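Local coordinates for polyketide Synthase III (Ectocarpus siliculosus, PDB 4B0N), which is a type III polyketide synthase of the chalcone/stilbene synthase family and probably transfers acyl groups in building phlorotannin monomers, at residues T264-T278 / F400-I414. Residues are numbered along the deposited sequence; the frame is centred on the assembly and turned at random.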
# COMPACT_ATOMS: atom_id res chain seq x y z
N THR A 264 -27.62 -14.64 -4.69
CA THR A 264 -26.36 -14.01 -4.28
C THR A 264 -25.30 -14.05 -5.38
O THR A 264 -25.03 -15.09 -5.98
CB THR A 264 -25.79 -14.68 -3.00
OG1 THR A 264 -26.76 -14.62 -1.95
CG2 THR A 264 -24.52 -13.98 -2.52
N LEU A 265 -24.71 -12.88 -5.64
CA LEU A 265 -23.56 -12.76 -6.53
C LEU A 265 -22.28 -12.82 -5.71
O LEU A 265 -22.17 -12.18 -4.67
CB LEU A 265 -23.60 -11.44 -7.30
CG LEU A 265 -24.66 -11.24 -8.39
CD1 LEU A 265 -24.82 -9.77 -8.72
CD2 LEU A 265 -24.33 -12.05 -9.64
N ALA A 266 -21.32 -13.61 -6.18
CA ALA A 266 -20.01 -13.70 -5.53
C ALA A 266 -18.89 -13.37 -6.52
O ALA A 266 -19.04 -13.59 -7.72
CB ALA A 266 -19.81 -15.08 -4.94
N ILE A 267 -17.79 -12.84 -6.00
CA ILE A 267 -16.62 -12.56 -6.83
C ILE A 267 -15.88 -13.87 -7.13
O ILE A 267 -15.07 -14.34 -6.32
CB ILE A 267 -15.70 -11.47 -6.22
CG1 ILE A 267 -16.52 -10.22 -5.86
CG2 ILE A 267 -14.57 -11.12 -7.18
CD1 ILE A 267 -15.80 -9.20 -5.01
N VAL A 268 -16.18 -14.45 -8.29
CA VAL A 268 -15.68 -15.78 -8.68
C VAL A 268 -14.20 -15.77 -9.07
O VAL A 268 -13.48 -16.74 -8.80
CB VAL A 268 -16.53 -16.38 -9.82
CG1 VAL A 268 -16.12 -17.83 -10.09
CG2 VAL A 268 -18.01 -16.33 -9.48
N ASP A 269 -13.75 -14.69 -9.70
CA ASP A 269 -12.35 -14.59 -10.13
C ASP A 269 -11.86 -13.15 -10.23
O ASP A 269 -12.66 -12.21 -10.28
CB ASP A 269 -12.14 -15.31 -11.47
CG ASP A 269 -10.68 -15.65 -11.75
OD1 ASP A 269 -9.94 -15.96 -10.79
OD2 ASP A 269 -10.28 -15.63 -12.93
N ASN A 270 -10.54 -12.99 -10.24
CA ASN A 270 -9.90 -11.72 -10.56
C ASN A 270 -8.87 -11.90 -11.68
O ASN A 270 -8.23 -12.95 -11.78
CB ASN A 270 -9.26 -11.08 -9.32
CG ASN A 270 -8.40 -12.05 -8.53
OD1 ASN A 270 -7.30 -12.42 -8.96
ND2 ASN A 270 -8.89 -12.46 -7.37
N HIS A 271 -8.72 -10.87 -12.51
CA HIS A 271 -7.80 -10.92 -13.63
C HIS A 271 -7.07 -9.62 -13.79
O HIS A 271 -7.63 -8.55 -13.53
CB HIS A 271 -8.53 -11.29 -14.92
CG HIS A 271 -7.63 -11.68 -16.06
ND1 HIS A 271 -6.79 -12.74 -16.00
CD2 HIS A 271 -7.46 -11.12 -17.33
CE1 HIS A 271 -6.12 -12.85 -17.16
NE2 HIS A 271 -6.53 -11.86 -17.97
N ALA A 272 -5.81 -9.70 -14.21
CA ALA A 272 -4.99 -8.53 -14.47
C ALA A 272 -4.26 -8.67 -15.80
O ALA A 272 -4.15 -9.77 -16.34
CB ALA A 272 -3.99 -8.34 -13.34
N TRP A 273 -3.79 -7.55 -16.34
CA TRP A 273 -2.96 -7.55 -17.54
C TRP A 273 -2.28 -6.23 -17.76
O TRP A 273 -2.94 -5.20 -17.87
CB TRP A 273 -3.75 -7.93 -18.78
CG TRP A 273 -2.87 -8.22 -19.97
CD1 TRP A 273 -2.58 -7.39 -21.05
CD2 TRP A 273 -2.08 -9.44 -20.21
NE1 TRP A 273 -1.71 -7.99 -21.92
CE2 TRP A 273 -1.37 -9.22 -21.48
CE3 TRP A 273 -1.90 -10.64 -19.53
CZ2 TRP A 273 -0.53 -10.18 -22.03
CZ3 TRP A 273 -1.05 -11.60 -20.09
CH2 TRP A 273 -0.39 -11.38 -21.31
N LEU A 274 -0.95 -6.26 -17.81
CA LEU A 274 -0.15 -5.07 -18.12
C LEU A 274 0.04 -4.96 -19.64
O LEU A 274 0.46 -5.91 -20.30
CB LEU A 274 1.21 -5.16 -17.43
CG LEU A 274 1.87 -3.89 -16.86
CD1 LEU A 274 3.21 -4.25 -16.24
CD2 LEU A 274 2.06 -2.79 -17.89
N MET A 275 -0.29 -3.79 -20.18
CA MET A 275 -0.20 -3.54 -21.62
C MET A 275 1.20 -3.07 -22.02
O MET A 275 1.77 -2.18 -21.39
CB MET A 275 -1.25 -2.51 -22.05
CG MET A 275 -2.68 -2.88 -21.67
SD MET A 275 -3.75 -1.44 -21.54
CE MET A 275 -5.26 -2.21 -20.94
N GLU A 276 1.74 -3.69 -23.07
CA GLU A 276 3.06 -3.35 -23.59
C GLU A 276 3.08 -1.96 -24.22
O GLU A 276 2.16 -1.58 -24.95
CB GLU A 276 3.52 -4.40 -24.61
CG GLU A 276 3.77 -5.78 -24.03
CD GLU A 276 3.84 -6.87 -25.08
OE1 GLU A 276 4.66 -6.75 -26.02
OE2 GLU A 276 3.08 -7.86 -24.97
N GLY A 277 4.14 -1.21 -23.92
CA GLY A 277 4.35 0.13 -24.49
C GLY A 277 3.29 1.16 -24.15
O GLY A 277 2.94 1.99 -24.99
N THR A 278 2.77 1.10 -22.92
CA THR A 278 1.75 2.04 -22.45
C THR A 278 2.22 2.73 -21.16
O THR A 278 1.41 3.13 -20.31
CB THR A 278 0.39 1.35 -22.21
OG1 THR A 278 0.57 0.25 -21.31
CG2 THR A 278 -0.19 0.83 -23.52
N PHE A 400 -8.41 0.77 -14.62
CA PHE A 400 -7.06 0.87 -15.18
C PHE A 400 -6.04 1.47 -14.22
O PHE A 400 -6.27 2.52 -13.61
CB PHE A 400 -7.08 1.63 -16.51
CG PHE A 400 -8.09 1.10 -17.48
CD1 PHE A 400 -7.89 -0.14 -18.09
CD2 PHE A 400 -9.25 1.80 -17.76
CE1 PHE A 400 -8.82 -0.64 -18.98
CE2 PHE A 400 -10.18 1.30 -18.65
CZ PHE A 400 -9.97 0.08 -19.26
N SER A 401 -4.91 0.77 -14.09
CA SER A 401 -3.84 1.15 -13.18
C SER A 401 -2.62 1.64 -13.96
O SER A 401 -2.44 1.25 -15.11
CB SER A 401 -3.44 -0.05 -12.33
OG SER A 401 -2.86 -1.07 -13.13
N PRO A 402 -1.78 2.50 -13.34
CA PRO A 402 -0.52 2.91 -13.95
C PRO A 402 0.26 1.70 -14.46
O PRO A 402 0.49 0.74 -13.72
CB PRO A 402 0.23 3.61 -12.81
CG PRO A 402 -0.63 3.48 -11.59
CD PRO A 402 -2.02 3.20 -12.07
N GLY A 403 0.66 1.75 -15.73
CA GLY A 403 1.28 0.61 -16.39
C GLY A 403 1.42 0.78 -17.90
O GLY A 403 2.54 0.79 -18.41
N VAL A 404 0.30 0.90 -18.62
CA VAL A 404 -1.05 0.82 -18.07
C VAL A 404 -1.50 -0.63 -17.92
O VAL A 404 -1.39 -1.43 -18.85
CB VAL A 404 -2.07 1.62 -18.92
CG1 VAL A 404 -3.51 1.33 -18.49
CG2 VAL A 404 -1.80 3.11 -18.82
N GLY A 405 -1.99 -0.95 -16.73
CA GLY A 405 -2.56 -2.26 -16.47
C GLY A 405 -4.07 -2.22 -16.44
O GLY A 405 -4.67 -1.19 -16.14
N ALA A 406 -4.68 -3.35 -16.78
CA ALA A 406 -6.12 -3.52 -16.64
C ALA A 406 -6.41 -4.42 -15.44
O ALA A 406 -5.80 -5.48 -15.28
CB ALA A 406 -6.71 -4.11 -17.91
N GLU A 407 -7.32 -3.96 -14.58
CA GLU A 407 -7.65 -4.66 -13.34
C GLU A 407 -9.14 -4.91 -13.26
O GLU A 407 -9.94 -3.97 -13.28
CB GLU A 407 -7.20 -3.82 -12.14
CG GLU A 407 -5.94 -4.31 -11.44
CD GLU A 407 -4.68 -4.14 -12.27
OE1 GLU A 407 -4.53 -3.09 -12.92
OE2 GLU A 407 -3.83 -5.06 -12.23
N GLY A 408 -9.52 -6.18 -13.15
CA GLY A 408 -10.94 -6.55 -13.16
C GLY A 408 -11.34 -7.67 -12.23
O GLY A 408 -10.50 -8.41 -11.73
N ILE A 409 -12.65 -7.78 -12.00
CA ILE A 409 -13.24 -8.85 -11.19
C ILE A 409 -14.49 -9.42 -11.87
O ILE A 409 -15.16 -8.72 -12.63
CB ILE A 409 -13.60 -8.38 -9.75
CG1 ILE A 409 -14.40 -7.08 -9.79
CG2 ILE A 409 -12.34 -8.24 -8.90
CD1 ILE A 409 -15.26 -6.83 -8.56
N LEU A 410 -14.78 -10.69 -11.59
CA LEU A 410 -15.93 -11.37 -12.19
C LEU A 410 -16.94 -11.78 -11.13
O LEU A 410 -16.60 -12.49 -10.18
CB LEU A 410 -15.48 -12.58 -13.01
CG LEU A 410 -16.52 -13.49 -13.68
CD1 LEU A 410 -17.42 -12.72 -14.64
CD2 LEU A 410 -15.83 -14.63 -14.41
N LEU A 411 -18.17 -11.33 -11.31
CA LEU A 411 -19.27 -11.66 -10.41
C LEU A 411 -20.25 -12.61 -11.09
O LEU A 411 -20.84 -12.27 -12.12
CB LEU A 411 -20.00 -10.40 -9.93
CG LEU A 411 -19.24 -9.44 -9.01
CD1 LEU A 411 -18.47 -8.42 -9.83
CD2 LEU A 411 -20.22 -8.75 -8.07
N ARG A 412 -20.40 -13.80 -10.51
CA ARG A 412 -21.39 -14.77 -10.97
C ARG A 412 -22.27 -15.21 -9.82
O ARG A 412 -21.86 -15.17 -8.65
CB ARG A 412 -20.72 -15.97 -11.64
CG ARG A 412 -19.98 -15.65 -12.93
CD ARG A 412 -19.44 -16.91 -13.58
NE ARG A 412 -20.46 -17.61 -14.35
CZ ARG A 412 -20.34 -18.86 -14.81
NH1 ARG A 412 -19.25 -19.57 -14.57
NH2 ARG A 412 -21.33 -19.40 -15.51
N GLN A 413 -23.48 -15.64 -10.16
CA GLN A 413 -24.50 -16.00 -9.17
C GLN A 413 -24.32 -17.43 -8.64
O GLN A 413 -23.98 -18.35 -9.39
CB GLN A 413 -25.89 -15.82 -9.78
CG GLN A 413 -27.02 -15.76 -8.76
CD GLN A 413 -28.27 -15.09 -9.31
OE1 GLN A 413 -29.37 -15.64 -9.22
NE2 GLN A 413 -28.11 -13.91 -9.87
N ILE A 414 -24.54 -17.59 -7.33
CA ILE A 414 -24.60 -18.91 -6.71
C ILE A 414 -26.05 -19.21 -6.31
O ILE A 414 -26.45 -20.37 -6.18
CB ILE A 414 -23.70 -19.02 -5.46
CG1 ILE A 414 -22.40 -18.21 -5.64
CG2 ILE A 414 -23.41 -20.48 -5.13
CD1 ILE A 414 -21.62 -18.04 -4.36
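Thr-278 meets Val-404 at the end of the strand pair where 265-274 leaves the sheet and 405-413 enters it, the two running antiparallel. Its OG1 sits between backbone N and carbonyl carbon (chi1 55°), where it accepts the N-H of Val-404 (OG1 to N 2.8 Å) and donates to Met-275 O across the type II turn 275-278 (OG1 to O 2.7 Å), coming from above that carbonyl plane. A valine here would probably leave the Val-404 N-H without this acceptor and Met-275 O without the hydroxyl that ties it to Thr-278, beside the cis peptide joining Gly-403 to Val-404. Met-275 N bonds Val-404 O (2.9 Å), while its extended side chain lies alongside Val-404, pointing the same way; its CE ends on Ala-406 CB (3.9 Å) and meets the Phe-400 ring obliquely. Leu-274 lays CD2 against the Gly-403 peptide. Glu-407, bent at chi2, brings OE2 to Ala-272 CB, and its OE1 takes the hydroxyl of Ser-401 on the syn side but tilted out of the carboxylate plane (OG to OE1 2.6 Å). Farther along, a beta bulge between Ile-267 and Asp-269 shifts the register by one: Val-268 N still reaches Leu-410 O (2.8 Å), and Val-268 CG2 crosses the Arg-412 stem at CB (3.5 Å). Ile-267 CG2 packs on Ile-409 CB, and Ile-414 CD1 rests on the Ala-266 methyl. In the C-terminal half of the thiolase-like fold, strand 405-413 lies between 265-274 and the antiparallel strand 394-401. Helix 299-316 packs Phe-314 against His-271, helix 196-210 touches Ile-267 and Ala-272, and Leu-274 rests on Ile-175 of the second subunit.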